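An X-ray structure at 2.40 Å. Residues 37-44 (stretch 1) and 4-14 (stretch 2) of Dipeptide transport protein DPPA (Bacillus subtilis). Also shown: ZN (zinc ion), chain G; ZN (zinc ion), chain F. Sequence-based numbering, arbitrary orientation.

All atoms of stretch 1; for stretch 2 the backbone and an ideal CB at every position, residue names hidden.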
ATOM      1  N   GLU A  37      34.556   0.936  -5.722  1.00 40.73           N
ATOM      2  CA  GLU A  37      35.841   1.526  -5.394  1.00 43.25           C
ATOM      3  C   GLU A  37      36.826   0.499  -4.865  1.00 42.89           C
ATOM      4  O   GLU A  37      38.015   0.572  -5.174  1.00 44.03           O
ATOM      5  CB  GLU A  37      35.647   2.669  -4.406  1.00 45.10           C
ATOM      6  CG  GLU A  37      34.890   3.818  -5.046  1.00 51.09           C
ATOM      7  CD  GLU A  37      34.735   5.005  -4.139  1.00 54.15           C
ATOM      8  OE1 GLU A  37      34.230   4.829  -3.005  1.00 56.29           O
ATOM      9  OE2 GLU A  37      35.115   6.115  -4.564  1.00 57.25           O
ATOM     10  N   GLU A  38      36.330  -0.463  -4.088  1.00 43.06           N
ATOM     11  CA  GLU A  38      37.182  -1.514  -3.545  1.00 42.43           C
ATOM     12  C   GLU A  38      37.817  -2.287  -4.693  1.00 41.84           C
ATOM     13  O   GLU A  38      39.007  -2.571  -4.672  1.00 40.78           O
ATOM     14  CB  GLU A  38      36.372  -2.473  -2.664  1.00 42.36           C
ATOM     15  CG  GLU A  38      37.187  -3.659  -2.149  1.00 43.16           C
ATOM     16  CD  GLU A  38      36.867  -4.011  -0.695  1.00 45.46           C
ATOM     17  OE1 GLU A  38      36.844  -3.101   0.156  1.00 44.33           O
ATOM     18  OE2 GLU A  38      36.655  -5.201  -0.392  1.00 47.08           O
ATOM     19  N   ALA A  39      37.010  -2.611  -5.695  1.00 40.83           N
ATOM     20  CA  ALA A  39      37.501  -3.335  -6.852  1.00 41.21           C
ATOM     21  C   ALA A  39      38.538  -2.506  -7.616  1.00 41.93           C
ATOM     22  O   ALA A  39      39.521  -3.052  -8.124  1.00 41.40           O
ATOM     23  CB  ALA A  39      36.336  -3.706  -7.779  1.00 39.62           C
ATOM     24  N   ASN A  40      38.317  -1.195  -7.704  1.00 41.28           N
ATOM     25  CA  ASN A  40      39.251  -0.335  -8.414  1.00 42.00           C
ATOM     26  C   ASN A  40      40.642  -0.406  -7.805  1.00 41.89           C
ATOM     27  O   ASN A  40      41.635  -0.402  -8.531  1.00 41.22           O
ATOM     28  CB  ASN A  40      38.764   1.119  -8.447  1.00 42.26           C
ATOM     29  CG  ASN A  40      37.612   1.329  -9.424  1.00 43.10           C
ATOM     30  OD1 ASN A  40      37.479   0.615 -10.422  1.00 43.16           O
ATOM     31  ND2 ASN A  40      36.785   2.328  -9.148  1.00 42.71           N
ATOM     32  N   TYR A  41      40.728  -0.491  -6.481  1.00 42.09           N
ATOM     33  CA  TYR A  41      42.044  -0.565  -5.857  1.00 42.90           C
ATOM     34  C   TYR A  41      42.820  -1.758  -6.412  1.00 43.14           C
ATOM     35  O   TYR A  41      43.986  -1.630  -6.792  1.00 42.87           O
ATOM     36  CB  TYR A  41      41.928  -0.682  -4.338  1.00 42.00           C
ATOM     37  CG  TYR A  41      41.585   0.612  -3.651  1.00 41.96           C
ATOM     38  CD1 TYR A  41      40.351   0.785  -3.040  1.00 41.52           C
ATOM     39  CD2 TYR A  41      42.511   1.652  -3.579  1.00 42.19           C
ATOM     40  CE1 TYR A  41      40.041   1.954  -2.364  1.00 43.90           C
ATOM     41  CE2 TYR A  41      42.211   2.834  -2.907  1.00 42.84           C
ATOM     42  CZ  TYR A  41      40.972   2.977  -2.296  1.00 44.02           C
ATOM     43  OH  TYR A  41      40.659   4.125  -1.600  1.00 43.94           O
ATOM     44  N   CYS A  42      42.165  -2.914  -6.484  1.00 43.22           N
ATOM     45  CA  CYS A  42      42.817  -4.114  -6.999  1.00 43.62           C
ATOM     46  C   CYS A  42      43.119  -4.023  -8.486  1.00 43.44           C
ATOM     47  O   CYS A  42      44.194  -4.420  -8.939  1.00 45.79           O
ATOM     48  CB  CYS A  42      41.958  -5.348  -6.722  1.00 43.28           C
ATOM     49  SG  CYS A  42      41.718  -5.668  -4.953  1.00 46.87           S
ATOM     50  N   ILE A  43      42.168  -3.506  -9.250  1.00 42.16           N
ATOM     51  CA  ILE A  43      42.357  -3.355 -10.680  1.00 43.11           C
ATOM     52  C   ILE A  43      43.552  -2.438 -10.964  1.00 43.94           C
ATOM     53  O   ILE A  43      44.416  -2.773 -11.769  1.00 44.14           O
ATOM     54  CB  ILE A  43      41.096  -2.764 -11.337  1.00 42.41           C
ATOM     55  CG1 ILE A  43      39.914  -3.716 -11.127  1.00 43.14           C
ATOM     56  CG2 ILE A  43      41.325  -2.554 -12.830  1.00 41.00           C
ATOM     57  CD1 ILE A  43      38.561  -3.118 -11.503  1.00 42.04           C
ATOM     58  N   ALA A  44      43.589  -1.289 -10.294  1.00 44.10           N
ATOM     59  CA  ALA A  44      44.666  -0.327 -10.469  1.00 44.04           C
ATOM     60  C   ALA A  44      46.003  -0.974 -10.185  1.00 45.35           C
ATOM     61  O   ALA A  44      46.949  -0.825 -10.953  1.00 46.67           O
ATOM     62  CB  ALA A  44      44.464   0.859  -9.550  1.00 42.25           C
ATOM     63  N   UNK A   4      41.818 -12.584 -13.744  1.00 47.76           N
ATOM     64  CA  UNK A   4      40.376 -12.732 -13.577  1.00 45.35           C
ATOM     65  C   UNK A   4      39.947 -12.300 -12.185  1.00 44.64           C
ATOM     66  O   UNK A   4      40.562 -12.689 -11.189  1.00 43.30           O
ATOM     67  CB  UNK A   4      39.951 -14.179 -13.835  1.00 45.35           C
ATOM     68  N   UNK A   5      38.871 -11.523 -12.115  1.00 43.40           N
ATOM     69  CA  UNK A   5      38.358 -11.048 -10.835  1.00 42.24           C
ATOM     70  C   UNK A   5      36.891 -11.388 -10.607  1.00 40.97           C
ATOM     71  O   UNK A   5      36.038 -11.131 -11.451  1.00 40.89           O
ATOM     72  CB  UNK A   5      38.547  -9.533 -10.737  1.00 42.24           C
ATOM     73  N   UNK A   6      36.610 -11.983  -9.456  1.00 40.16           N
ATOM     74  CA  UNK A   6      35.249 -12.325  -9.077  1.00 37.02           C
ATOM     75  C   UNK A   6      34.979 -11.452  -7.870  1.00 36.87           C
ATOM     76  O   UNK A   6      35.665 -11.568  -6.852  1.00 37.29           O
ATOM     77  CB  UNK A   6      35.064 -13.815  -8.783  1.00 37.02           C
ATOM     78  N   UNK A   7      33.990 -10.569  -7.979  1.00 35.72           N
ATOM     79  CA  UNK A   7      33.677  -9.675  -6.874  1.00 35.48           C
ATOM     80  C   UNK A   7      32.305  -9.899  -6.246  1.00 36.38           C
ATOM     81  O   UNK A   7      31.275  -9.731  -6.900  1.00 36.11           O
ATOM     82  CB  UNK A   7      33.773  -8.227  -7.358  1.00 35.48           C
ATOM     83  N   UNK A   8      32.309 -10.274  -4.968  1.00 35.87           N
ATOM     84  CA  UNK A   8      31.085 -10.486  -4.207  1.00 35.08           C
ATOM     85  C   UNK A   8      30.899  -9.229  -3.351  1.00 34.72           C
ATOM     86  O   UNK A   8      31.730  -8.317  -3.399  1.00 34.21           O
ATOM     87  CB  UNK A   8      31.150 -11.756  -3.357  1.00 35.08           C
ATOM     88  N   UNK A   9      29.830  -9.177  -2.561  1.00 33.39           N
ATOM     89  CA  UNK A   9      29.570  -7.990  -1.735  1.00 32.44           C
ATOM     90  C   UNK A   9      29.679  -8.120  -0.221  1.00 31.94           C
ATOM     91  O   UNK A   9      30.172  -7.207   0.434  1.00 32.36           O
ATOM     92  CB  UNK A   9      28.158  -7.494  -2.050  1.00 32.44           C
ATOM     93  N   UNK A  10      29.191  -9.226   0.335  1.00 30.55           N
ATOM     94  CA  UNK A  10      29.194  -9.407   1.781  1.00 30.90           C
ATOM     95  C   UNK A  10      30.545  -9.194   2.445  1.00 29.39           C
ATOM     96  O   UNK A  10      30.619  -8.734   3.584  1.00 28.51           O
ATOM     97  CB  UNK A  10      28.696 -10.815   2.113  1.00 30.90           C
ATOM     98  N   UNK A  11      31.609  -9.526   1.731  1.00 28.97           N
ATOM     99  CA  UNK A  11      32.936  -9.366   2.278  1.00 29.14           C
ATOM    100  C   UNK A  11      33.566  -8.015   2.008  1.00 31.74           C
ATOM    101  O   UNK A  11      34.679  -7.758   2.449  1.00 32.27           O
ATOM    102  CB  UNK A  11      33.846 -10.464   1.724  1.00 29.14           C
ATOM    103  N   UNK A  12      32.874  -7.139   1.283  1.00 33.41           N
ATOM    104  CA  UNK A  12      33.422  -5.821   1.000  1.00 33.30           C
ATOM    105  C   UNK A  12      33.666  -5.101   2.314  1.00 34.78           C
ATOM    106  O   UNK A  12      32.953  -5.309   3.309  1.00 34.10           O
ATOM    107  CB  UNK A  12      32.486  -5.013   0.099  1.00 33.30           C
ATOM    108  N   UNK A  13      34.673  -4.241   2.316  1.00 34.49           N
ATOM    109  CA  UNK A  13      35.024  -3.535   3.536  1.00 36.65           C
ATOM    110  C   UNK A  13      33.976  -2.527   3.979  1.00 35.96           C
ATOM    111  O   UNK A  13      33.282  -1.946   3.156  1.00 36.58           O
ATOM    112  CB  UNK A  13      36.364  -2.822   3.346  1.00 36.65           C
ATOM    113  N   UNK A  14      33.859  -2.352   5.292  1.00 35.72           N
ATOM    114  CA  UNK A  14      32.907  -1.408   5.842  1.00 35.09           C
ATOM    115  C   UNK A  14      31.462  -1.877   5.926  1.00 34.89           C
ATOM    116  O   UNK A  14      30.677  -1.308   6.682  1.00 35.80           O
ATOM    117  CB  UNK A  14      32.954  -0.128   5.006  1.00 35.09           C
TER
HETATM  118 ZN    ZN G 301      26.947 -12.274  -2.286  1.00 56.24          ZN
HETATM  119 ZN    ZN F 300      28.629 -14.872  -1.728  1.00 31.80          ZN

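Position 4 lies in an extended strand running nearly antiparallel to helix 37-44, and its CB is out of reach of the helix. Stretch 1 sets no rule there, and strand-tolerant residues of many kinds would do; the residue is Y4.

At position 5 CA-to-CB points toward the helix, yet nothing of stretch 1 lies within 5.5 Å of the ideal CB. The gap faces A39, C42 and I43, an apolar patch, so an apolar chain with reach would suit; a long, flexible one such as methionine extends furthest, though leucine could partly fill the gap. The deposited M5 fills it: SD lies 3.8 Å from I43 CG1, while CE, turned by a chi3 of 67° (p), comes to 4.1 Å from C42 CB and 4.2 Å from A39 CB. One thioether end thus touches three helix residues.

Position 6 alternates out of reach, as a strand should, and is left free by the helix; it is S6.

Position 7 points back toward the helix, and its ideal CB is already 5.2 Å from A39 CB. Here the space is shallower, and a short apolar residue fits, and beta-branching suits the strand: valine or isoleucine. V7 places CG2 4.5 Å from A39 CB, a light contact with the small helix residue.

Positions 8, 9 and 10 leave the helix, but the two zinc ions near 8 and 10 call for ligands such as aspartate, glutamate or histidine. D8 bridges the metals, with OD1 2.3 Å from ZN of chain G and OD2 2.0 Å from ZN of chain F. Position 9 has nothing of stretch 1 within reach of its CB, so the helix leaves it open to many side chains; it is M9, which begins a type I turn. E10 sets OE1 2.3 Å from ZN of chain G.

Position 11, in the turn with phi -90°, does not demand glycine by its angles; several residues could adopt them. It is G11, whose O accepts from a water that also donates to E38 OE2.

At position 12 CA-to-CB goes sideways, with E38 OE2 4.2 Å from the ideal CB. A polar donor could use that oxygen, though an aliphatic chain could pack beside it. I12 does the latter, CD1 lying 3.4 Å from E38 OE2.

Position 13 points toward E38, whose OE1 is only 3.2 Å from the ideal CB. So tight a place favours a small residue with a donor, serine or threonine. S13 gives its backbone N to E38 OE1 at 3.3 Å, and its OG donates to the same E38 OE1 at a very short 2.4 Å, although the placement of OG is less sure.

Position 14 has phi 80°, which favours glycine, and G14 is found.

Stretch 2 4-14: YMSVDMEGISG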
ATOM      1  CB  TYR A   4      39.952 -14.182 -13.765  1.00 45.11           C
ATOM      2  CG  TYR A   4      38.452 -14.381 -13.653  1.00 45.13           C
ATOM      3  CD1 TYR A   4      37.611 -14.102 -14.738  1.00 43.74           C
ATOM      4  CD2 TYR A   4      37.873 -14.832 -12.465  1.00 43.26           C
ATOM      5  CE1 TYR A   4      36.226 -14.270 -14.642  1.00 41.77           C
ATOM      6  CE2 TYR A   4      36.490 -15.001 -12.357  1.00 42.58           C
ATOM      7  CZ  TYR A   4      35.675 -14.722 -13.448  1.00 42.17           C
ATOM      8  OH  TYR A   4      34.315 -14.925 -13.363  1.00 40.32           O
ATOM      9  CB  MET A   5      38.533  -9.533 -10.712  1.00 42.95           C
ATOM     10  CG  MET A   5      39.866  -9.099 -10.145  1.00 45.57           C
ATOM     11  SD  MET A   5      39.987  -7.306  -9.937  1.00 45.22           S
ATOM     12  CE  MET A   5      38.804  -7.015  -8.650  1.00 45.03           C
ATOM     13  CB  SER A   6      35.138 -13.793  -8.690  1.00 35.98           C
ATOM     14  OG  SER A   6      33.835 -14.086  -8.214  1.00 34.98           O
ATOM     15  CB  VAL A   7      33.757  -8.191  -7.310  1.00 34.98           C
ATOM     16  CG1 VAL A   7      33.726  -7.291  -6.080  1.00 32.75           C
ATOM     17  CG2 VAL A   7      35.020  -7.950  -8.122  1.00 33.25           C
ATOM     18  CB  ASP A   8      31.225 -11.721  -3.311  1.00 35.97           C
ATOM     19  CG  ASP A   8      29.908 -12.432  -3.086  1.00 35.71           C
ATOM     20  OD1 ASP A   8      28.856 -11.896  -3.485  1.00 37.16           O
ATOM     21  OD2 ASP A   8      29.921 -13.533  -2.505  1.00 36.46           O
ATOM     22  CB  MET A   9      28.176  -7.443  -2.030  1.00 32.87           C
ATOM     23  CG  MET A   9      28.166  -6.167  -2.829  1.00 36.86           C
ATOM     24  SD  MET A   9      26.545  -5.448  -2.876  1.00 36.52           S
ATOM     25  CE  MET A   9      26.873  -3.834  -2.258  1.00 34.83           C
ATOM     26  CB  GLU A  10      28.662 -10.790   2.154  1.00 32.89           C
ATOM     27  CG  GLU A  10      27.181 -10.988   1.879  1.00 35.81           C
ATOM     28  CD  GLU A  10      26.883 -11.317   0.428  1.00 34.85           C
ATOM     29  OE1 GLU A  10      27.833 -11.362  -0.378  1.00 35.23           O
ATOM     30  OE2 GLU A  10      25.698 -11.538   0.095  1.00 36.69           O
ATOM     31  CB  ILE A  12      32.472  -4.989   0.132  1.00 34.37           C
ATOM     32  CG1 ILE A  12      32.371  -5.616  -1.252  1.00 35.83           C
ATOM     33  CG2 ILE A  12      32.968  -3.563   0.028  1.00 35.77           C
ATOM     34  CD1 ILE A  12      33.691  -5.734  -1.976  1.00 37.04           C
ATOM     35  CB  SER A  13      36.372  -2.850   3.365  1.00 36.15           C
ATOM     36  OG  SER A  13      36.344  -1.999   2.249  1.00 38.85           O
TER
HETATM   37  O   HOH W   1      36.965  -7.602   0.190  1.00 24.75           O
HETATM   38  O   HOH W   2      26.643 -14.801  -2.408  1.00 28.83           O
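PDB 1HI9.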